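Local coordinates for signal recognition 54 kDa protein (Pyrococcus furiosus, PDB 3DM5) that is the SRP54 protein of the signal recognition particle, built around a P-loop GTPase-type domain that holds guanosine-5'-diphosphate in this crystal, at residues L104-Q109 against H214-V219; G112-V117 against Y144-Q149; T247-S252 against K270-G275. One frame throughout, in Å; residues are numbered along the deposited sequence.

After the N-terminal helices, strand 101-106 is the first strand of the sheet, and contact 1 joins its end to strand 215-221, closing the longest of the three loops. Contact 2 lies within that loop: it starts after residues 104-109, on helix 113-125, and pairs this helix with helix 142-151. Contact 3 opens only after contact 1 has closed, joining the loop after strand 242-247 to the end of strand 269-273. Contacts 1 and 3 reach the same central sheet, contact 3 at the ends of two strands; contact 2 joins helices packed on it. Contacts 2 and 3 both touch guanosine-5'-diphosphate, at phosphates and base respectively. Thr116 of contact 2 and Val219 of contact 1 pack on Thr247.

Contact 1: L104-Q109 against H214-V219; sequences LMVGIQ and HEVILV
Leu104, Met105 and Val106 pair with Val216, Ile217 and Leu218 as neighbouring parallel strands in the central sheet of the GTPase-type domain, and the first of these strands runs into a loop consistent with a P-loop. The ladder alternates as parallel pairing demands. Leu104 N donates to Glu215 O at 2.8 Å, and Leu104 O receives Ile217 N at 2.7 Å. Two residues on, Val106 N reaches Ile217 O at 2.9 Å and Val106 O accepts from Val219 N; Met105 points its own N and O the other way, toward the next strand. Beyond Val106 the two chains are joined by a water that donates to Val219 O and accepts from Ile108 N.

Side chains divide between the two faces. On one, Leu104 and Val216 run alongside each other in the same direction, with CD2 of the leucine 3.7 Å from CG2 of the valine, while Val106 CG2 packs 3.9 Å from Leu218 CD1. On the other, Met105 is folded back by bends at chi2 (-74°) and chi3 (-73°), which lay its sulfur alongside Ile217, SD to CB 3.7 Å. The same bends carry Met105 CE on to Val219, where it sits 4.1 Å from CG2.

Each face is covered by a helix. Helix 198-211 packs against Leu104, Val106 and Val216 through Ile207, Ser208 and Met204, whereas Leu120, Val117 and Thr116 of helix 113-125 lie on Met105, Ile217 and Val219. Within the sheet, Met105 continues the bonding to Val188 and Thr190 on one side. On the other, Glu215 OE2 is hydrogen-bonded to Ser243 of the flanking strand 242-247 and salt-bridged to Lys270 of strand 269-273, one strand further on.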
# COMPACT_ATOMS: atom_id res chain seq x y z
N LEU A 104 26.27 18.67 26.64
CA LEU A 104 25.04 19.03 27.31
C LEU A 104 23.86 18.70 26.40
O LEU A 104 23.78 19.21 25.28
CB LEU A 104 25.06 20.52 27.72
CG LEU A 104 23.76 21.16 28.21
CD1 LEU A 104 23.39 20.62 29.58
CD2 LEU A 104 23.92 22.67 28.25
N MET A 105 22.97 17.84 26.87
CA MET A 105 21.85 17.35 26.05
C MET A 105 20.52 17.99 26.42
O MET A 105 20.12 17.97 27.58
CB MET A 105 21.73 15.84 26.16
CG MET A 105 23.07 15.14 26.16
SD MET A 105 23.81 15.14 24.54
CE MET A 105 22.77 13.92 23.73
N VAL A 106 19.84 18.55 25.43
CA VAL A 106 18.56 19.22 25.64
C VAL A 106 17.52 18.62 24.69
O VAL A 106 17.88 18.04 23.67
CB VAL A 106 18.70 20.78 25.49
CG1 VAL A 106 19.60 21.31 26.55
CG2 VAL A 106 19.28 21.13 24.17
N GLY A 107 16.25 18.74 25.05
CA GLY A 107 15.17 18.16 24.26
C GLY A 107 13.85 18.07 24.99
O GLY A 107 13.80 17.99 26.21
N ILE A 108 12.76 18.05 24.24
CA ILE A 108 11.45 18.00 24.87
C ILE A 108 11.03 16.56 25.16
O ILE A 108 11.66 15.63 24.66
CB ILE A 108 10.39 18.75 24.05
CG1 ILE A 108 9.78 17.86 22.98
CG2 ILE A 108 11.01 19.94 23.37
CD1 ILE A 108 9.25 18.69 21.85
N GLN A 109 10.00 16.39 25.99
CA GLN A 109 9.49 15.06 26.33
C GLN A 109 9.15 14.28 25.06
O GLN A 109 8.54 14.81 24.13
CB GLN A 109 8.27 15.14 27.26
N HIS A 214 31.53 21.67 26.45
CA HIS A 214 32.16 21.73 25.14
C HIS A 214 31.13 21.87 24.01
O HIS A 214 31.41 22.48 22.99
CB HIS A 214 33.03 20.51 24.87
CG HIS A 214 33.49 20.42 23.44
ND1 HIS A 214 33.09 19.41 22.59
CD2 HIS A 214 34.27 21.24 22.70
CE1 HIS A 214 33.63 19.60 21.40
NE2 HIS A 214 34.35 20.71 21.44
N GLU A 215 29.94 21.31 24.21
CA GLU A 215 28.94 21.28 23.16
C GLU A 215 27.53 21.15 23.72
O GLU A 215 27.31 20.51 24.74
CB GLU A 215 29.24 20.13 22.19
CG GLU A 215 28.52 20.25 20.88
CD GLU A 215 29.24 19.53 19.75
OE1 GLU A 215 30.50 19.48 19.76
OE2 GLU A 215 28.56 19.01 18.84
N VAL A 216 26.58 21.77 23.04
CA VAL A 216 25.19 21.62 23.43
C VAL A 216 24.47 20.89 22.31
O VAL A 216 24.54 21.29 21.16
CB VAL A 216 24.55 22.97 23.74
CG1 VAL A 216 23.08 22.82 24.01
CG2 VAL A 216 25.24 23.59 24.94
N ILE A 217 23.81 19.78 22.66
CA ILE A 217 23.21 18.90 21.65
C ILE A 217 21.72 18.81 21.86
O ILE A 217 21.25 18.35 22.89
CB ILE A 217 23.78 17.48 21.70
CG1 ILE A 217 25.27 17.47 21.44
CG2 ILE A 217 23.11 16.62 20.67
CD1 ILE A 217 25.90 16.10 21.61
N LEU A 218 20.98 19.30 20.87
CA LEU A 218 19.53 19.25 20.87
C LEU A 218 19.08 17.96 20.18
O LEU A 218 19.54 17.62 19.09
CB LEU A 218 18.95 20.47 20.14
CG LEU A 218 17.43 20.38 19.96
CD1 LEU A 218 16.75 20.25 21.34
CD2 LEU A 218 16.87 21.54 19.15
N VAL A 219 18.20 17.23 20.86
CA VAL A 219 17.70 15.95 20.37
C VAL A 219 16.31 16.17 19.79
O VAL A 219 15.39 16.56 20.49
CB VAL A 219 17.67 14.94 21.52
CG1 VAL A 219 17.00 13.65 21.08
CG2 VAL A 219 19.08 14.67 22.01
O HOH W 1 13.26 17.99 21.39

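Contact 2: G112-V117 against Y144-Q149; sequences GKTTTV and YHQLRQ. With GDP (guanosine-5'-diphosphate), chain J; SO4 (sulfate ion), chain E; SO4 (sulfate ion), chain L.
Thr114 and Gln146 meet tip to tip because of how each is turned. Thr114 places CG2 anti to its backbone N and OG1 beside it (chi1 -44°), which turns the methyl to the partner helix and the hydroxyl to the nucleotide. Gln146 sets CG anti to its own N (chi1 174°) and runs out extended, bringing CD to 3.5 Å from Thr114 CG2. Past that methyl, Gln146 NE2 donates to O1A of guanosine-5'-diphosphate at 3.0 Å in a fairly straight bond (161°), while OE1 accepts a hydrogen bond from Arg140 NH2.

Helix 113-125 begins here in a strand-loop-helix arrangement consistent with a Walker A P-loop, its first turn directed at the phosphates. O3B is gripped twice by Thr114, from N at 2.9 Å and from OG1. O2A is likewise held by Thr115 N and by Thr115 OG1, the latter at 2.7 Å. Gly112, the N-cap, donates its N to O1B. The positive end of the helix dipole would be expected to offset some of the diphosphate's charge.

Deeper between the helices, the contact is mostly packing. Leu147 CD2 lies 3.6 Å from Thr114 O. The Leu147 side chain crosses that of Val117 at about a right angle, an apolar pair with CD2 to CG1 3.8 Å. Strand 185-189 lies against both, and strand 131-135 against Leu147. On helix 142-151, His145 bonds through ND1 to His145 ND1 of the second subunit.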
# COMPACT_ATOMS: atom_id res chain seq x y z
N GLY A 112 13.12 11.40 22.66
CA GLY A 112 14.04 10.30 22.76
C GLY A 112 15.38 10.72 23.35
O GLY A 112 16.39 10.05 23.14
N LYS A 113 15.39 11.83 24.10
CA LYS A 113 16.61 12.35 24.73
C LYS A 113 17.25 11.40 25.76
O LYS A 113 18.43 11.06 25.66
CB LYS A 113 16.33 13.68 25.41
CG LYS A 113 17.54 14.32 26.03
CD LYS A 113 17.17 15.61 26.72
CE LYS A 113 16.70 15.38 28.16
NZ LYS A 113 15.38 14.72 28.27
N THR A 114 16.48 10.98 26.77
CA THR A 114 17.02 10.05 27.76
C THR A 114 17.76 8.91 27.05
O THR A 114 18.96 8.67 27.30
CB THR A 114 15.93 9.45 28.68
OG1 THR A 114 15.01 10.46 29.11
CG2 THR A 114 16.56 8.83 29.88
N THR A 115 17.05 8.21 26.15
CA THR A 115 17.63 7.09 25.41
C THR A 115 18.88 7.51 24.63
O THR A 115 19.91 6.83 24.66
CB THR A 115 16.62 6.47 24.41
OG1 THR A 115 15.38 6.20 25.09
CG2 THR A 115 17.16 5.18 23.83
N THR A 116 18.78 8.61 23.90
CA THR A 116 19.94 9.10 23.18
C THR A 116 21.14 9.38 24.12
O THR A 116 22.29 9.24 23.71
CB THR A 116 19.60 10.35 22.36
OG1 THR A 116 18.41 10.10 21.60
CG2 THR A 116 20.76 10.71 21.42
N VAL A 117 20.88 9.73 25.37
CA VAL A 117 21.99 10.04 26.27
C VAL A 117 22.76 8.75 26.49
O VAL A 117 23.99 8.75 26.48
CB VAL A 117 21.51 10.66 27.61
CG1 VAL A 117 22.57 10.56 28.70
CG2 VAL A 117 21.07 12.10 27.38
N TYR A 144 16.46 9.13 35.97
CA TYR A 144 17.66 8.62 36.62
C TYR A 144 17.64 7.09 36.53
O TYR A 144 18.63 6.47 36.12
CB TYR A 144 17.78 9.11 38.07
CG TYR A 144 18.82 8.33 38.84
CD1 TYR A 144 20.18 8.55 38.63
CD2 TYR A 144 18.45 7.34 39.74
CE1 TYR A 144 21.13 7.82 39.31
CE2 TYR A 144 19.40 6.61 40.43
CZ TYR A 144 20.74 6.85 40.21
OH TYR A 144 21.69 6.12 40.90
N HIS A 145 16.51 6.49 36.89
CA HIS A 145 16.40 5.03 36.85
C HIS A 145 16.42 4.43 35.46
O HIS A 145 17.04 3.40 35.26
CB HIS A 145 15.18 4.57 37.63
CG HIS A 145 15.39 4.60 39.11
ND1 HIS A 145 16.37 3.85 39.73
CD2 HIS A 145 14.76 5.30 40.07
CE1 HIS A 145 16.33 4.09 41.03
NE2 HIS A 145 15.37 4.96 41.27
N GLN A 146 15.76 5.09 34.50
CA GLN A 146 15.86 4.68 33.10
C GLN A 146 17.30 4.63 32.58
O GLN A 146 17.67 3.74 31.82
CB GLN A 146 15.03 5.59 32.22
CG GLN A 146 15.19 5.31 30.75
CD GLN A 146 14.25 6.16 29.91
OE1 GLN A 146 13.41 6.87 30.44
NE2 GLN A 146 14.40 6.07 28.59
N LEU A 147 18.12 5.59 33.00
CA LEU A 147 19.51 5.63 32.60
C LEU A 147 20.27 4.51 33.28
O LEU A 147 21.12 3.88 32.66
CB LEU A 147 20.15 7.00 32.91
CG LEU A 147 19.77 8.22 32.05
CD1 LEU A 147 20.23 9.50 32.71
CD2 LEU A 147 20.29 8.15 30.61
N ARG A 148 19.98 4.27 34.56
CA ARG A 148 20.57 3.14 35.29
C ARG A 148 20.27 1.83 34.55
O ARG A 148 21.17 1.01 34.30
CB ARG A 148 20.02 3.04 36.72
CG ARG A 148 20.43 4.14 37.70
CD ARG A 148 21.91 4.15 37.88
NE ARG A 148 22.44 2.94 38.49
CZ ARG A 148 22.18 2.54 39.73
NH1 ARG A 148 21.37 3.25 40.51
NH2 ARG A 148 22.71 1.43 40.20
N GLN A 149 19.00 1.64 34.21
CA GLN A 149 18.53 0.52 33.38
C GLN A 149 19.34 0.35 32.08
O GLN A 149 19.78 -0.75 31.76
CB GLN A 149 17.03 0.67 33.07
CG GLN A 149 16.56 -0.08 31.84
CD GLN A 149 15.33 0.55 31.20
OE1 GLN A 149 14.70 1.43 31.77
NE2 GLN A 149 14.99 0.09 30.01
PB GDP J . 12.34 11.18 26.54
O1B GDP J . 12.26 11.64 25.12
O2B GDP J . 11.20 11.81 27.30
O3B GDP J . 13.67 11.57 27.12
O3A GDP J . 12.03 9.60 26.67
PA GDP J . 12.76 8.39 25.90
O1A GDP J . 12.41 7.08 26.53
O2A GDP J . 14.25 8.56 25.83
O5' GDP J . 12.05 8.45 24.45
C5' GDP J . 10.65 8.18 24.42
C4' GDP J . 10.34 7.01 23.48
O4' GDP J . 10.98 7.12 22.19
C3' GDP J . 10.78 5.69 24.09
O3' GDP J . 9.69 4.79 23.86
C2' GDP J . 12.01 5.31 23.29
O2' GDP J . 12.13 3.91 23.12
C1' GDP J . 11.71 5.91 21.94
N9 GDP J . 12.91 6.20 21.13
C8 GDP J . 13.94 7.01 21.42
N7 GDP J . 14.83 7.05 20.39
C5 GDP J . 14.33 6.26 19.41
C6 GDP J . 14.73 5.83 18.04
O6 GDP J . 15.78 6.24 17.49
N1 GDP J . 13.91 4.98 17.40
C2 GDP J . 12.77 4.53 17.94
N2 GDP J . 12.00 3.68 17.22
N3 GDP J . 12.34 4.88 19.17
C4 GDP J . 13.07 5.72 19.92
S SO4 E . 16.92 5.54 44.86
O1 SO4 E . 16.40 5.33 46.21
O2 SO4 E . 17.21 4.23 44.27
O3 SO4 E . 15.93 6.27 44.06
O4 SO4 E . 18.15 6.32 44.89
S SO4 L . 20.90 0.11 43.27
O1 SO4 L . 22.10 0.94 43.49
O2 SO4 L . 21.17 -0.80 42.15
O3 SO4 L . 20.57 -0.68 44.46
O4 SO4 L . 19.76 0.98 43.01

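Contact 3: T247-S252 against K270-G275; sequences TKLDGS and KFIGTG. With GDP (guanosine-5'-diphosphate), chain J.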
# COMPACT_ATOMS: atom_id res chain seq x y z
N THR A 247 16.32 11.73 16.13
CA THR A 247 15.98 10.37 16.54
C THR A 247 14.83 9.79 15.71
O THR A 247 14.17 10.51 14.96
CB THR A 247 15.54 10.30 18.00
OG1 THR A 247 14.44 11.19 18.20
CG2 THR A 247 16.68 10.67 18.92
N LYS A 248 14.61 8.48 15.88
CA LYS A 248 13.44 7.81 15.36
C LYS A 248 13.37 7.93 13.84
O LYS A 248 12.29 8.15 13.28
CB LYS A 248 12.17 8.38 15.99
CG LYS A 248 12.19 8.31 17.50
CD LYS A 248 10.94 8.92 18.11
CE LYS A 248 10.92 8.74 19.63
NZ LYS A 248 9.74 9.43 20.28
N LEU A 249 14.51 7.82 13.16
CA LEU A 249 14.50 7.84 11.71
C LEU A 249 14.02 6.48 11.16
O LEU A 249 13.54 6.37 10.03
CB LEU A 249 15.88 8.23 11.15
CG LEU A 249 16.31 9.71 11.25
CD1 LEU A 249 17.39 9.97 10.25
CD2 LEU A 249 15.17 10.65 11.00
N ASP A 250 14.14 5.45 12.00
CA ASP A 250 13.79 4.10 11.61
C ASP A 250 12.30 3.92 11.32
O ASP A 250 11.47 4.10 12.21
CB ASP A 250 14.24 3.09 12.67
CG ASP A 250 13.81 3.49 14.08
OD1 ASP A 250 14.04 4.66 14.46
OD2 ASP A 250 13.28 2.61 14.80
N GLY A 251 11.99 3.56 10.08
CA GLY A 251 10.62 3.31 9.70
C GLY A 251 9.80 4.57 9.46
O GLY A 251 8.78 4.52 8.78
N SER A 252 10.24 5.70 9.99
CA SER A 252 9.41 6.90 9.93
C SER A 252 9.27 7.40 8.51
O SER A 252 10.24 7.49 7.75
CB SER A 252 9.94 8.02 10.83
OG SER A 252 10.79 8.91 10.12
N LYS A 270 24.99 15.48 13.99
CA LYS A 270 26.14 14.63 14.31
C LYS A 270 25.80 13.13 14.41
O LYS A 270 26.60 12.28 14.05
CB LYS A 270 26.78 15.11 15.61
CG LYS A 270 26.98 16.61 15.66
CD LYS A 270 28.44 17.00 15.57
CE LYS A 270 28.63 18.52 15.69
NZ LYS A 270 29.98 18.88 16.21
N PHE A 271 24.61 12.80 14.89
CA PHE A 271 24.18 11.40 14.92
C PHE A 271 22.72 11.30 14.57
O PHE A 271 22.00 12.29 14.63
CB PHE A 271 24.37 10.78 16.32
CG PHE A 271 25.76 10.87 16.86
CD1 PHE A 271 26.24 12.07 17.39
CD2 PHE A 271 26.59 9.76 16.87
CE1 PHE A 271 27.53 12.16 17.91
CE2 PHE A 271 27.86 9.84 17.39
CZ PHE A 271 28.34 11.06 17.91
N ILE A 272 22.29 10.10 14.22
CA ILE A 272 20.88 9.83 14.06
C ILE A 272 20.54 8.65 14.94
O ILE A 272 21.35 7.75 15.10
CB ILE A 272 20.51 9.55 12.60
CG1 ILE A 272 21.41 8.48 11.98
CG2 ILE A 272 20.59 10.83 11.79
CD1 ILE A 272 20.90 7.94 10.67
N GLY A 273 19.37 8.69 15.55
CA GLY A 273 18.84 7.53 16.25
C GLY A 273 18.03 6.63 15.32
O GLY A 273 17.31 7.09 14.44
N THR A 274 18.12 5.33 15.57
CA THR A 274 17.82 4.31 14.58
C THR A 274 16.93 3.21 15.16
O THR A 274 16.53 2.28 14.47
CB THR A 274 19.15 3.76 14.06
OG1 THR A 274 19.64 4.65 13.05
CG2 THR A 274 19.01 2.40 13.49
N GLY A 275 16.60 3.34 16.43
CA GLY A 275 15.70 2.39 17.04
C GLY A 275 15.78 2.50 18.54
O GLY A 275 16.46 3.36 19.08
PB GDP J . 12.34 11.18 26.54
O1B GDP J . 12.26 11.64 25.12
O2B GDP J . 11.20 11.81 27.30
O3B GDP J . 13.67 11.57 27.12
O3A GDP J . 12.03 9.60 26.67
PA GDP J . 12.76 8.39 25.90
O1A GDP J . 12.41 7.08 26.53
O2A GDP J . 14.25 8.56 25.83
O5' GDP J . 12.05 8.45 24.45
C5' GDP J . 10.65 8.18 24.42
C4' GDP J . 10.34 7.01 23.48
O4' GDP J . 10.98 7.12 22.19
C3' GDP J . 10.78 5.69 24.09
O3' GDP J . 9.69 4.79 23.86
C2' GDP J . 12.01 5.31 23.29
O2' GDP J . 12.13 3.91 23.12
C1' GDP J . 11.71 5.91 21.94
N9 GDP J . 12.91 6.20 21.13
C8 GDP J . 13.94 7.01 21.42
N7 GDP J . 14.83 7.05 20.39
C5 GDP J . 14.33 6.26 19.41
C6 GDP J . 14.73 5.83 18.04
O6 GDP J . 15.78 6.24 17.49
N1 GDP J . 13.91 4.98 17.40
C2 GDP J . 12.77 4.53 17.94
N2 GDP J . 12.00 3.68 17.22
N3 GDP J . 12.34 4.88 19.17
C4 GDP J . 13.07 5.72 19.92
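Leu249 and Asp250 meet Gly273, Thr274 and Gly275 where two loops enclose the guanine of guanosine-5'-diphosphate; residues 247-250, Thr-Lys-Leu-Asp, match the base-recognition (G4) motif of P-loop GTPases. Hydrogen bonding comes first. Leu249 N donates to Gly273 O at 3.2 Å (166°), linking the loop to the end of strand 269-273.

The other bonds go to the base. Asp250, with CG lying between its backbone N and carbonyl carbon (chi1 49°), presents both carboxylate oxygens to the guanine edge: OD1 accepts from N1 at 3.0 Å and OD2 from N2 at 2.9 Å. Lys248 N donates to O6. Residues 247-250 supply the firm bonds to the base; Gly275 N adds a weak one, also to O6.

Packing of aliphatic groups on the base is the second kind. Lys248, extended beyond CG, lies over one face, with CG 3.5 Å from C5, and its NZ goes on to Gly110 O. Gly275 CA approaches from the other side, by the rim at N1. Asp250 CB and CG pack on the Thr274 carbonyl.

Away from the nucleotide, the third kind is apolar: Leu249 and Ile272 cross at about a right angle, CD1 of the leucine 3.7 Å from CG2 of the isoleucine.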